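Local coordinates for protein terminase, small subunit (Thermus phage G20c, PDB 6EJQ) that probably binds the packaging initiation site of viral DNA and regulates the ATPase of the large terminase subunit, assembling as a nine-membered ring, at residues Ile75-Leu80 with Lys124-Arg129; Gln85-Asn90 with Ala113-Met118; Tyr91-Glu96 with Thr105-Val110. All coordinates share one frame; numbering follows the deposited sequence.

In the fold
The three contacts follow the antiparallel hairpin of helices 59-95 and 112-139, moving towards the loop that joins them. Contact 1 lies farthest from this loop and has a polar cluster beside its apolar pair. Contact 2, centred about 16 Å further on, is dominated by methionine and isoleucine; Leu80 of contact 1 packs against Met118 of contact 2, so the two are continuous. Contact 3, with its centre about 11 Å from that of contact 2, folds the connecting loop back on the end of helix 59-95. Asn90 of contact 2 probably bonds through OD1 to Ile108 N of contact 3. Contacts 1 and 3 do not touch, their centres being about 25 Å apart.

Contact 1. Residues Ile75-Leu80 with Lys124-Arg129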
ATOM      1  N   ILE B  75      20.741  19.742  -2.715  1.00 35.24           N
ATOM      2  CA  ILE B  75      20.114  20.963  -2.232  1.00 34.94           C
ATOM      3  C   ILE B  75      18.875  20.662  -1.395  1.00 34.81           C
ATOM      4  O   ILE B  75      18.694  21.250  -0.329  1.00 35.11           O
ATOM      5  CB  ILE B  75      19.728  21.908  -3.393  1.00 34.89           C
ATOM      6  CG1 ILE B  75      20.984  22.430  -4.081  1.00 35.61           C
ATOM      7  CG2 ILE B  75      18.890  23.084  -2.891  1.00 35.92           C
ATOM      8  CD1 ILE B  75      20.733  22.937  -5.480  1.00 37.09           C
ATOM      9  N   PHE B  76      18.002  19.789  -1.896  1.00 35.22           N
ATOM     10  CA  PHE B  76      16.805  19.412  -1.134  1.00 35.72           C
ATOM     11  C   PHE B  76      17.219  18.712   0.158  1.00 33.65           C
ATOM     12  O   PHE B  76      16.670  18.994   1.219  1.00 33.21           O
ATOM     13  CB  PHE B  76      15.863  18.495  -1.934  1.00 37.19           C
ATOM     14  CG  PHE B  76      15.248  19.130  -3.164  1.00 37.62           C
ATOM     15  CD1 PHE B  76      14.847  20.455  -3.187  1.00 38.94           C
ATOM     16  CD2 PHE B  76      15.011  18.354  -4.292  1.00 39.90           C
ATOM     17  CE1 PHE B  76      14.267  21.005  -4.329  1.00 40.70           C
ATOM     18  CE2 PHE B  76      14.421  18.892  -5.430  1.00 40.45           C
ATOM     19  CZ  PHE B  76      14.044  20.225  -5.448  1.00 39.42           C
ATOM     20  N   GLN B  77      18.204  17.825   0.067  1.00 33.05           N
ATOM     21  CA  GLN B  77      18.703  17.103   1.241  1.00 34.68           C
ATOM     22  C   GLN B  77      19.134  18.073   2.335  1.00 34.39           C
ATOM     23  O   GLN B  77      18.838  17.858   3.508  1.00 34.51           O
ATOM     24  CB  GLN B  77      19.870  16.187   0.876  1.00 35.19           C
ATOM     25  CG  GLN B  77      20.158  15.106   1.904  1.00 35.34           C
ATOM     26  CD  GLN B  77      21.301  14.203   1.495  1.00 35.08           C
ATOM     27  OE1 GLN B  77      22.290  14.658   0.922  1.00 34.95           O
ATOM     28  NE2 GLN B  77      21.181  12.919   1.808  1.00 34.75           N
ATOM     29  N   LYS B  78      19.792  19.158   1.942  1.00 35.16           N
ATOM     30  CA  LYS B  78      20.239  20.163   2.903  1.00 36.44           C
ATOM     31  C   LYS B  78      19.073  20.908   3.552  1.00 34.30           C
ATOM     32  O   LYS B  78      19.111  21.194   4.751  1.00 34.19           O
ATOM     33  CB  LYS B  78      21.212  21.126   2.252  1.00 38.98           C
ATOM     34  CG  LYS B  78      21.967  22.004   3.230  1.00 41.58           C
ATOM     35  CD  LYS B  78      22.927  22.891   2.454  1.00 44.24           C
ATOM     36  CE  LYS B  78      23.362  24.094   3.266  1.00 47.21           C
ATOM     37  NZ  LYS B  78      24.469  23.703   4.164  1.00 50.76           N
ATOM     38  N   ASP B  79      18.036  21.201   2.773  1.00 35.17           N
ATOM     39  CA  ASP B  79      16.798  21.761   3.325  1.00 34.73           C
ATOM     40  C   ASP B  79      16.159  20.811   4.340  1.00 36.55           C
ATOM     41  O   ASP B  79      15.762  21.240   5.427  1.00 38.66           O
ATOM     42  CB  ASP B  79      15.789  22.075   2.227  1.00 34.53           C
ATOM     43  CG  ASP B  79      16.222  23.215   1.335  1.00 36.35           C
ATOM     44  OD1 ASP B  79      17.116  24.003   1.725  1.00 38.92           O
ATOM     45  OD2 ASP B  79      15.656  23.324   0.234  1.00 35.89           O
ATOM     46  N   LEU B  80      16.070  19.532   3.978  1.00 36.47           N
ATOM     47  CA  LEU B  80      15.473  18.519   4.841  1.00 36.33           C
ATOM     48  C   LEU B  80      16.256  18.328   6.134  1.00 34.44           C
ATOM     49  O   LEU B  80      15.660  18.196   7.192  1.00 34.22           O
ATOM     50  CB  LEU B  80      15.318  17.178   4.102  1.00 36.48           C
ATOM     51  CG  LEU B  80      14.387  17.162   2.882  1.00 37.54           C
ATOM     52  CD1 LEU B  80      14.225  15.742   2.371  1.00 37.62           C
ATOM     53  CD2 LEU B  80      13.024  17.776   3.165  1.00 38.15           C
ATOM     54  N   LYS B 124      17.465   8.048   2.138  1.00 38.32           N
ATOM     55  CA  LYS B 124      17.114   7.643   0.770  1.00 39.61           C
ATOM     56  C   LYS B 124      17.809   8.457  -0.306  1.00 36.55           C
ATOM     57  O   LYS B 124      18.156   7.914  -1.358  1.00 32.70           O
ATOM     58  CB  LYS B 124      15.610   7.759   0.542  1.00 44.58           C
ATOM     59  CG  LYS B 124      14.800   6.700   1.255  1.00 51.68           C
ATOM     60  CD  LYS B 124      14.434   5.547   0.341  1.00 61.16           C
ATOM     61  CE  LYS B 124      13.618   4.480   1.078  1.00 65.81           C
ATOM     62  NZ  LYS B 124      12.464   5.032   1.849  1.00 63.06           N
ATOM     63  N   ILE B 125      17.978   9.755  -0.054  1.00 34.91           N
ATOM     64  CA  ILE B 125      18.658  10.643  -0.994  1.00 34.67           C
ATOM     65  C   ILE B 125      20.122  10.209  -1.169  1.00 35.54           C
ATOM     66  O   ILE B 125      20.634  10.234  -2.299  1.00 35.09           O
ATOM     67  CB  ILE B 125      18.510  12.130  -0.600  1.00 32.76           C
ATOM     68  CG1 ILE B 125      17.058  12.581  -0.817  1.00 31.98           C
ATOM     69  CG2 ILE B 125      19.430  13.014  -1.424  1.00 33.31           C
ATOM     70  CD1 ILE B 125      16.688  13.865  -0.106  1.00 31.64           C
ATOM     71  N   ASP B 126      20.765   9.781  -0.081  1.00 35.20           N
ATOM     72  CA  ASP B 126      22.128   9.218  -0.159  1.00 36.41           C
ATOM     73  C   ASP B 126      22.164   7.951  -1.006  1.00 37.13           C
ATOM     74  O   ASP B 126      23.034   7.800  -1.847  1.00 37.05           O
ATOM     75  CB  ASP B 126      22.704   8.871   1.229  1.00 35.50           C
ATOM     76  CG  ASP B 126      23.128  10.097   2.049  1.00 36.36           C
ATOM     77  OD1 ASP B 126      23.310  11.204   1.501  1.00 33.25           O
ATOM     78  OD2 ASP B 126      23.311   9.928   3.283  1.00 35.98           O
ATOM     79  N   GLN B 127      21.239   7.022  -0.762  1.00 37.62           N
ATOM     80  CA  GLN B 127      21.261   5.747  -1.478  1.00 37.69           C
ATOM     81  C   GLN B 127      20.916   5.901  -2.953  1.00 36.81           C
ATOM     82  O   GLN B 127      21.529   5.263  -3.804  1.00 36.16           O
ATOM     83  CB  GLN B 127      20.358   4.714  -0.799  1.00 39.11           C
ATOM     84  CG  GLN B 127      20.874   4.236   0.560  1.00 42.90           C
ATOM     85  CD  GLN B 127      22.374   3.882   0.573  1.00 47.35           C
ATOM     86  OE1 GLN B 127      23.132   4.358   1.438  1.00 47.10           O
ATOM     87  NE2 GLN B 127      22.808   3.057  -0.395  1.00 46.37           N
ATOM     88  N   GLU B 128      19.952   6.763  -3.247  1.00 36.66           N
ATOM     89  CA  GLU B 128      19.642   7.138  -4.620  1.00 38.34           C
ATOM     90  C   GLU B 128      20.841   7.771  -5.337  1.00 36.67           C
ATOM     91  O   GLU B 128      21.074   7.481  -6.512  1.00 36.89           O
ATOM     92  CB  GLU B 128      18.418   8.052  -4.655  1.00 40.92           C
ATOM     93  CG  GLU B 128      17.130   7.281  -4.385  1.00 44.03           C
ATOM     94  CD  GLU B 128      15.918   8.144  -4.052  1.00 46.61           C
ATOM     95  OE1 GLU B 128      16.027   9.387  -3.907  1.00 48.15           O
ATOM     96  OE2 GLU B 128      14.833   7.546  -3.905  1.00 51.55           O
ATOM     97  N   ARG B 129      21.610   8.595  -4.627  1.00 36.68           N
ATOM     98  CA  ARG B 129      22.874   9.144  -5.156  1.00 35.67           C
ATOM     99  C   ARG B 129      23.859   8.032  -5.498  1.00 34.87           C
ATOM    100  O   ARG B 129      24.392   7.995  -6.598  1.00 34.81           O
ATOM    101  CB  ARG B 129      23.526  10.122  -4.173  1.00 36.15           C
ATOM    102  CG  ARG B 129      24.798  10.775  -4.697  1.00 37.81           C
ATOM    103  CD  ARG B 129      25.036  12.141  -4.077  1.00 38.49           C
ATOM    104  NE  ARG B 129      25.222  12.012  -2.649  1.00 41.42           N
ATOM    105  CZ  ARG B 129      24.454  12.515  -1.682  1.00 40.40           C
ATOM    106  NH1 ARG B 129      23.380  13.268  -1.917  1.00 40.53           N
ATOM    107  NH2 ARG B 129      24.799  12.255  -0.431  1.00 40.76           N
TER
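The side chain of Gln77 lies against that of Ile125, its CD 3.7 Å from Ile125 CG2, in an antiparallel helical hairpin formed by helices 59-95 and 112-139. The axes of the two short segments come within 10.8 Å, with 162° between their N-to-C directions. Gln77 has CG anti to the backbone N (chi1 -162°) and runs on extended, sliding past Ile125 in the opposite direction. Its CB and CG rest near both CG2 and CD1 of Ile125, while the amide beyond them enters a polar cluster.

Gln77 NE2 donates to Asp126 OD1 over 2.8 Å in a nearly straight bond (169°). The oxygen lies close to the plane of the amide, yet is itself approached from above the carboxylate plane. At the other branch, Gln77 OE1 sits at the edge of the Arg129 guanidinium, in its plane, and accepts a weak bond from Arg129 NH1 at 3.3 Å. Arg129 NH2 reaches Asp126 OD1 at 2.7 Å, a short salt bridge whose hydrogen bond is bent and weak, so OD1 receives both nitrogens. NE2 also bonds to Ile122 O on the same chain, and its two acceptors are consistent with a single orientation of the amide.

Both charges also have partners across a subunit boundary: in one neighbouring subunit, Arg72 pairs with Asp126 and Glu65 with Arg129, whereas Met123 of another neighbouring subunit packs on Phe76 and Ile125. One helical turn along from Gln77, the apolar side of the hairpin continues where Leu80 CD1 meets Ile125 CD1 at 4.0 Å.

Contact 2. Residues Gln85-Asn90 with Ala113-Met118; sequences QNMLRN and ADIAAM
The carbonyl oxygen of Asp114 is approached by two groups: it accepts the helical bond from Met118 N at 3.1 Å, and the methyl CE of Met87 comes to 3.2 Å from it across the contact. The setting is the antiparallel helical hairpin of helices 59-95 and 112-139; the axes of segments 85-90 and 113-118 approach to 10.1 Å, with 158° between their N-to-C directions.

Met87 contributes more than any other residue. Its CB points at the partner helix and packs at 4.0 Å against Ile115 CG1; farther out, the chain bends at chi3 (79°), which places CE by the backbone of Asp114 and near that residue's CB. The sulfur turns to Met118, with SD 4.2 Å from Met118 CB, and the two methionine side chains cross at about a right angle.

Ile115 sends its CD1 towards the backbone of helix 59-95, where it also lies near Met87 O. On the same helix Tyr84 and Tyr91 touch Ile115 too. Residues of neighbouring subunits close in: Ile83 of one packs on Ile115, and Pro112 of another on Met87 and Met118. Beside Met87, Leu88 CD2 lies 4.4 Å from Ile115 CD1, a looser contact.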
ATOM      1  N   GLN B  85      16.527  19.045  12.023  1.00 40.82           N
ATOM      2  CA  GLN B  85      17.051  19.632  13.263  1.00 41.72           C
ATOM      3  C   GLN B  85      15.992  20.422  14.037  1.00 40.66           C
ATOM      4  O   GLN B  85      15.945  20.338  15.259  1.00 41.93           O
ATOM      5  CB  GLN B  85      18.293  20.503  13.015  1.00 42.70           C
ATOM      6  CG  GLN B  85      19.557  19.713  12.714  1.00 45.69           C
ATOM      7  CD  GLN B  85      20.030  18.837  13.873  1.00 46.35           C
ATOM      8  OE1 GLN B  85      20.154  19.300  15.002  1.00 48.30           O
ATOM      9  NE2 GLN B  85      20.303  17.567  13.589  1.00 44.71           N
ATOM     10  N   ASN B  86      15.151  21.182  13.339  0.50 40.53           N
ATOM     11  CA  ASN B  86      14.052  21.888  14.004  0.50 40.17           C
ATOM     12  C   ASN B  86      13.087  20.917  14.670  0.50 40.65           C
ATOM     13  O   ASN B  86      12.618  21.169  15.776  0.50 43.26           O
ATOM     14  CB  ASN B  86      13.264  22.763  13.037  0.50 38.75           C
ATOM     15  CG  ASN B  86      12.223  23.602  13.751  0.50 38.48           C
ATOM     16  OD1 ASN B  86      11.052  23.638  13.363  0.50 39.06           O
ATOM     17  ND2 ASN B  86      12.641  24.264  14.818  0.50 36.66           N
ATOM     18  N   MET B  87      12.804  19.805  14.000  1.00 40.65           N
ATOM     19  CA  MET B  87      11.890  18.804  14.532  1.00 40.12           C
ATOM     20  C   MET B  87      12.410  18.201  15.825  1.00 40.07           C
ATOM     21  O   MET B  87      11.666  18.098  16.789  1.00 39.99           O
ATOM     22  CB  MET B  87      11.631  17.709  13.498  1.00 38.88           C
ATOM     23  CG  MET B  87      10.824  18.187  12.309  1.00 38.28           C
ATOM     24  SD  MET B  87      10.912  17.034  10.932  1.00 38.55           S
ATOM     25  CE  MET B  87       9.729  15.809  11.478  1.00 40.29           C
ATOM     26  N   LEU B  88      13.684  17.816  15.829  1.00 41.23           N
ATOM     27  CA  LEU B  88      14.356  17.331  17.032  1.00 44.01           C
ATOM     28  C   LEU B  88      14.337  18.349  18.154  1.00 46.13           C
ATOM     29  O   LEU B  88      14.082  17.999  19.305  1.00 45.85           O
ATOM     30  CB  LEU B  88      15.834  17.028  16.766  1.00 45.60           C
ATOM     31  CG  LEU B  88      16.287  15.613  16.500  1.00 47.77           C
ATOM     32  CD1 LEU B  88      17.812  15.623  16.490  1.00 48.46           C
ATOM     33  CD2 LEU B  88      15.743  14.636  17.544  1.00 49.58           C
ATOM     34  N   ARG B  89      14.674  19.591  17.810  1.00 45.46           N
ATOM     35  CA  ARG B  89      14.725  20.692  18.771  1.00 46.46           C
ATOM     36  C   ARG B  89      13.380  20.838  19.458  1.00 44.60           C
ATOM     37  O   ARG B  89      13.300  20.942  20.681  1.00 44.66           O
ATOM     38  CB  ARG B  89      15.094  21.995  18.053  1.00 50.20           C
ATOM     39  CG  ARG B  89      15.289  23.200  18.951  1.00 54.14           C
ATOM     40  CD  ARG B  89      15.856  24.389  18.188  1.00 57.74           C
ATOM     41  NE  ARG B  89      14.820  25.148  17.469  1.00 60.50           N
ATOM     42  CZ  ARG B  89      14.578  26.462  17.576  1.00 60.54           C
ATOM     43  NH1 ARG B  89      15.294  27.250  18.383  1.00 60.93           N
ATOM     44  NH2 ARG B  89      13.604  27.010  16.845  1.00 59.80           N
ATOM     45  N   ASN B  90      12.326  20.836  18.654  1.00 43.61           N
ATOM     46  CA  ASN B  90      10.968  20.915  19.167  1.00 43.49           C
ATOM     47  C   ASN B  90      10.595  19.712  20.023  1.00 43.98           C
ATOM     48  O   ASN B  90      10.020  19.895  21.094  1.00 46.62           O
ATOM     49  CB  ASN B  90       9.976  21.109  18.031  1.00 42.04           C
ATOM     50  CG  ASN B  90       9.909  22.548  17.576  1.00 43.48           C
ATOM     51  OD1 ASN B  90       9.423  23.404  18.306  1.00 43.28           O
ATOM     52  ND2 ASN B  90      10.402  22.827  16.374  1.00 46.48           N
ATOM     53  N   ALA B 113       7.598   9.400  15.132  1.00 38.57           N
ATOM     54  CA  ALA B 113       7.442   8.731  13.840  1.00 36.77           C
ATOM     55  C   ALA B 113       7.744   9.665  12.678  1.00 37.13           C
ATOM     56  O   ALA B 113       8.311   9.234  11.671  1.00 36.58           O
ATOM     57  CB  ALA B 113       6.045   8.156  13.701  1.00 34.49           C
ATOM     58  N   ASP B 114       7.376  10.935  12.826  1.00 37.11           N
ATOM     59  CA  ASP B 114       7.682  11.948  11.815  1.00 38.02           C
ATOM     60  C   ASP B 114       9.169  12.337  11.762  1.00 36.97           C
ATOM     61  O   ASP B 114       9.672  12.659  10.697  1.00 37.59           O
ATOM     62  CB  ASP B 114       6.787  13.168  12.008  1.00 39.66           C
ATOM     63  CG  ASP B 114       5.316  12.844  11.760  1.00 41.87           C
ATOM     64  OD1 ASP B 114       5.018  11.874  11.022  1.00 40.97           O
ATOM     65  OD2 ASP B 114       4.463  13.552  12.310  1.00 42.68           O
ATOM     66  N   ILE B 115       9.865  12.277  12.895  1.00 35.75           N
ATOM     67  CA  ILE B 115      11.318  12.459  12.925  1.00 34.60           C
ATOM     68  C   ILE B 115      11.989  11.280  12.226  1.00 35.92           C
ATOM     69  O   ILE B 115      12.913  11.469  11.438  1.00 35.06           O
ATOM     70  CB  ILE B 115      11.831  12.604  14.371  1.00 33.93           C
ATOM     71  CG1 ILE B 115      11.366  13.941  14.946  1.00 35.11           C
ATOM     72  CG2 ILE B 115      13.346  12.532  14.441  1.00 34.43           C
ATOM     73  CD1 ILE B 115      11.527  14.056  16.448  1.00 35.76           C
ATOM     74  N   ALA B 116      11.519  10.068  12.528  1.00 36.04           N
ATOM     75  CA  ALA B 116      12.003   8.854  11.876  1.00 35.60           C
ATOM     76  C   ALA B 116      11.773   8.908  10.372  1.00 34.63           C
ATOM     77  O   ALA B 116      12.657   8.558   9.592  1.00 34.93           O
ATOM     78  CB  ALA B 116      11.317   7.623  12.463  1.00 36.09           C
ATOM     79  N   ALA B 117      10.592   9.365   9.977  1.00 33.32           N
ATOM     80  CA  ALA B 117      10.236   9.451   8.565  1.00 34.60           C
ATOM     81  C   ALA B 117      11.135  10.426   7.814  1.00 34.21           C
ATOM     82  O   ALA B 117      11.534  10.158   6.683  1.00 37.20           O
ATOM     83  CB  ALA B 117       8.765   9.840   8.394  1.00 32.21           C
ATOM     84  N   MET B 118      11.458  11.543   8.448  1.00 34.78           N
ATOM     85  CA  MET B 118      12.321  12.546   7.838  1.00 34.88           C
ATOM     86  C   MET B 118      13.755  12.039   7.703  1.00 35.26           C
ATOM     87  O   MET B 118      14.404  12.304   6.688  1.00 35.74           O
ATOM     88  CB  MET B 118      12.284  13.859   8.627  1.00 34.28           C
ATOM     89  CG  MET B 118      13.122  14.981   8.018  1.00 34.84           C
ATOM     90  SD  MET B 118      12.575  15.430   6.362  1.00 35.57           S
ATOM     91  CE  MET B 118      11.098  16.364   6.727  1.00 35.41           C
TER

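Contact 3. Residues Tyr91-Glu96 with Thr105-Val110; sequences YNAMME and TPVIGV
The last turn of helix 59-95 receives the loop that leads to helix 112-139, and Val107 is the loop residue that presses on it most directly. With CG1 anti to the backbone N (chi1 171°) and CG2 anti to the carbonyl carbon, Val107 turns both methyls to the helix. CG2 meets Ala93 CB at 3.5 Å, tighter than usual for two carbons, and CG1 lies 4.0 Å from the same Ala93 CB.

Met94 flanks Val107. Its chain bends at chi2 (82°), bringing SD to 3.8 Å from Val107 CG1; the sulfur also passes 4.4 Å from Gly109 CA, at the solvent-exposed margin of the contact. This loop closes the antiparallel helical hairpin. The probable bond of Ile108 N to Asn90 ties it to the helix, and Val107 makes backbone hydrogen bonds with Thr99 within the loop.

Just before helix 112-139 begins, the carbonyl of Val110 faces the ring edge of Tyr91: Val110 O lies in the ring plane, 3.7 Å from Tyr91 CD1. Pro112 also touches this tyrosine, as does Ile83 of a neighbouring subunit, while the Val110 side chain packs on Met87 and Asn90.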
ATOM      1  N   TYR B  91      10.939  18.502  19.576  1.00 42.69           N
ATOM      2  CA  TYR B  91      10.679  17.302  20.363  1.00 41.34           C
ATOM      3  C   TYR B  91      11.362  17.374  21.727  1.00 44.45           C
ATOM      4  O   TYR B  91      10.755  17.023  22.741  1.00 46.86           O
ATOM      5  CB  TYR B  91      11.127  16.025  19.647  1.00 40.60           C
ATOM      6  CG  TYR B  91      10.801  14.769  20.449  1.00 39.33           C
ATOM      7  CD1 TYR B  91       9.509  14.272  20.487  1.00 37.81           C
ATOM      8  CD2 TYR B  91      11.778  14.116  21.196  1.00 38.61           C
ATOM      9  CE1 TYR B  91       9.198  13.152  21.228  1.00 39.78           C
ATOM     10  CE2 TYR B  91      11.477  12.991  21.948  1.00 38.75           C
ATOM     11  CZ  TYR B  91      10.182  12.513  21.961  1.00 40.29           C
ATOM     12  OH  TYR B  91       9.845  11.401  22.700  1.00 41.49           O
ATOM     13  N   ASN B  92      12.620  17.795  21.744  1.00 45.11           N
ATOM     14  CA  ASN B  92      13.382  17.891  22.987  1.00 45.07           C
ATOM     15  C   ASN B  92      12.837  18.989  23.892  1.00 47.60           C
ATOM     16  O   ASN B  92      12.776  18.805  25.098  1.00 51.42           O
ATOM     17  CB  ASN B  92      14.883  18.097  22.715  1.00 44.19           C
ATOM     18  CG  ASN B  92      15.536  16.877  22.081  1.00 46.25           C
ATOM     19  OD1 ASN B  92      15.029  15.759  22.186  1.00 48.16           O
ATOM     20  ND2 ASN B  92      16.657  17.089  21.400  1.00 45.00           N
ATOM     21  N   ALA B  93      12.426  20.113  23.313  1.00 50.00           N
ATOM     22  CA  ALA B  93      11.800  21.188  24.079  1.00 53.32           C
ATOM     23  C   ALA B  93      10.508  20.709  24.737  1.00 57.32           C
ATOM     24  O   ALA B  93      10.262  20.991  25.903  1.00 58.81           O
ATOM     25  CB  ALA B  93      11.523  22.392  23.189  1.00 53.14           C
ATOM     26  N   MET B  94       9.702  19.971  23.976  1.00 61.98           N
ATOM     27  CA  MET B  94       8.439  19.394  24.459  1.00 63.06           C
ATOM     28  C   MET B  94       8.649  18.383  25.594  1.00 60.59           C
ATOM     29  O   MET B  94       7.879  18.332  26.541  1.00 62.22           O
ATOM     30  CB  MET B  94       7.712  18.702  23.296  1.00 68.51           C
ATOM     31  CG  MET B  94       6.214  18.583  23.474  1.00 74.85           C
ATOM     32  SD  MET B  94       5.377  20.107  23.013  1.00 83.60           S
ATOM     33  CE  MET B  94       3.677  19.552  23.131  1.00 86.85           C
ATOM     34  N   MET B  95       9.694  17.577  25.460  1.00 62.86           N
ATOM     35  CA  MET B  95      10.072  16.541  26.422  1.00 65.63           C
ATOM     36  C   MET B  95      10.309  17.128  27.807  1.00 67.84           C
ATOM     37  O   MET B  95       9.885  16.551  28.809  1.00 66.64           O
ATOM     38  CB  MET B  95      11.352  15.852  25.926  1.00 69.95           C
ATOM     39  CG  MET B  95      11.804  14.615  26.676  1.00 73.10           C
ATOM     40  SD  MET B  95      13.358  13.987  25.992  1.00 76.65           S
ATOM     41  CE  MET B  95      14.560  15.124  26.693  1.00 81.49           C
ATOM     42  N   GLU B  96      10.985  18.274  27.853  1.00 69.46           N
ATOM     43  CA  GLU B  96      11.315  18.927  29.122  1.00 74.58           C
ATOM     44  C   GLU B  96      10.424  20.144  29.423  1.00 67.43           C
ATOM     45  O   GLU B  96      10.856  21.090  30.073  1.00 70.21           O
ATOM     46  CB  GLU B  96      12.820  19.244  29.208  1.00 78.87           C
ATOM     47  CG  GLU B  96      13.353  20.269  28.223  1.00 86.39           C
ATOM     48  CD  GLU B  96      14.845  20.100  27.962  1.00 96.30           C
ATOM     49  OE1 GLU B  96      15.214  19.652  26.850  1.00102.23           O
ATOM     50  OE2 GLU B  96      15.649  20.401  28.873  1.00104.39           O
ATOM     51  N   THR B 105      11.054  31.756  19.880  1.00 48.00           N
ATOM     52  CA  THR B 105      10.099  31.113  18.982  1.00 46.88           C
ATOM     53  C   THR B 105       9.318  30.016  19.715  1.00 47.63           C
ATOM     54  O   THR B 105       9.846  29.399  20.644  1.00 47.02           O
ATOM     55  CB  THR B 105      10.788  30.528  17.733  1.00 48.85           C
ATOM     56  OG1 THR B 105      11.734  29.517  18.102  1.00 48.12           O
ATOM     57  CG2 THR B 105      11.494  31.625  16.940  1.00 50.02           C
ATOM     58  N   PRO B 106       8.053  29.774  19.312  1.00 46.45           N
ATOM     59  CA  PRO B 106       7.230  28.793  20.021  1.00 47.17           C
ATOM     60  C   PRO B 106       7.631  27.336  19.756  1.00 48.69           C
ATOM     61  O   PRO B 106       8.078  27.002  18.657  1.00 50.64           O
ATOM     62  CB  PRO B 106       5.825  29.056  19.468  1.00 46.75           C
ATOM     63  CG  PRO B 106       6.068  29.533  18.085  1.00 48.03           C
ATOM     64  CD  PRO B 106       7.357  30.314  18.130  1.00 46.93           C
ATOM     65  N   VAL B 107       7.473  26.498  20.778  1.00 50.10           N
ATOM     66  CA  VAL B 107       7.630  25.056  20.669  1.00 50.42           C
ATOM     67  C   VAL B 107       6.384  24.505  19.975  1.00 54.86           C
ATOM     68  O   VAL B 107       5.267  24.707  20.455  1.00 58.38           O
ATOM     69  CB  VAL B 107       7.798  24.404  22.055  1.00 49.27           C
ATOM     70  CG1 VAL B 107       7.747  22.885  21.967  1.00 50.68           C
ATOM     71  CG2 VAL B 107       9.110  24.842  22.687  1.00 50.42           C
ATOM     72  N   ILE B 108       6.590  23.829  18.843  1.00 56.75           N
ATOM     73  CA  ILE B 108       5.520  23.212  18.058  1.00 55.53           C
ATOM     74  C   ILE B 108       5.692  21.686  18.098  1.00 56.07           C
ATOM     75  O   ILE B 108       6.754  21.170  17.754  1.00 53.20           O
ATOM     76  CB  ILE B 108       5.546  23.740  16.607  1.00 57.42           C
ATOM     77  CG1 ILE B 108       5.237  25.247  16.598  1.00 55.77           C
ATOM     78  CG2 ILE B 108       4.563  22.972  15.716  1.00 57.57           C
ATOM     79  CD1 ILE B 108       5.619  25.953  15.318  1.00 56.25           C
ATOM     80  N   GLY B 109       4.636  20.974  18.498  1.00 57.01           N
ATOM     81  CA  GLY B 109       4.695  19.526  18.734  1.00 53.21           C
ATOM     82  C   GLY B 109       5.078  18.719  17.506  1.00 49.43           C
ATOM     83  O   GLY B 109       4.735  19.086  16.386  1.00 46.89           O
ATOM     84  N   VAL B 110       5.831  17.644  17.735  1.00 48.85           N
ATOM     85  CA  VAL B 110       6.312  16.746  16.680  1.00 49.37           C
ATOM     86  C   VAL B 110       6.237  15.313  17.195  1.00 47.61           C
ATOM     87  O   VAL B 110       6.537  15.055  18.361  1.00 47.89           O
ATOM     88  CB  VAL B 110       7.782  17.042  16.292  1.00 49.08           C
ATOM     89  CG1 VAL B 110       8.247  16.097  15.195  1.00 50.78           C
ATOM     90  CG2 VAL B 110       7.932  18.477  15.832  1.00 51.12           C
TER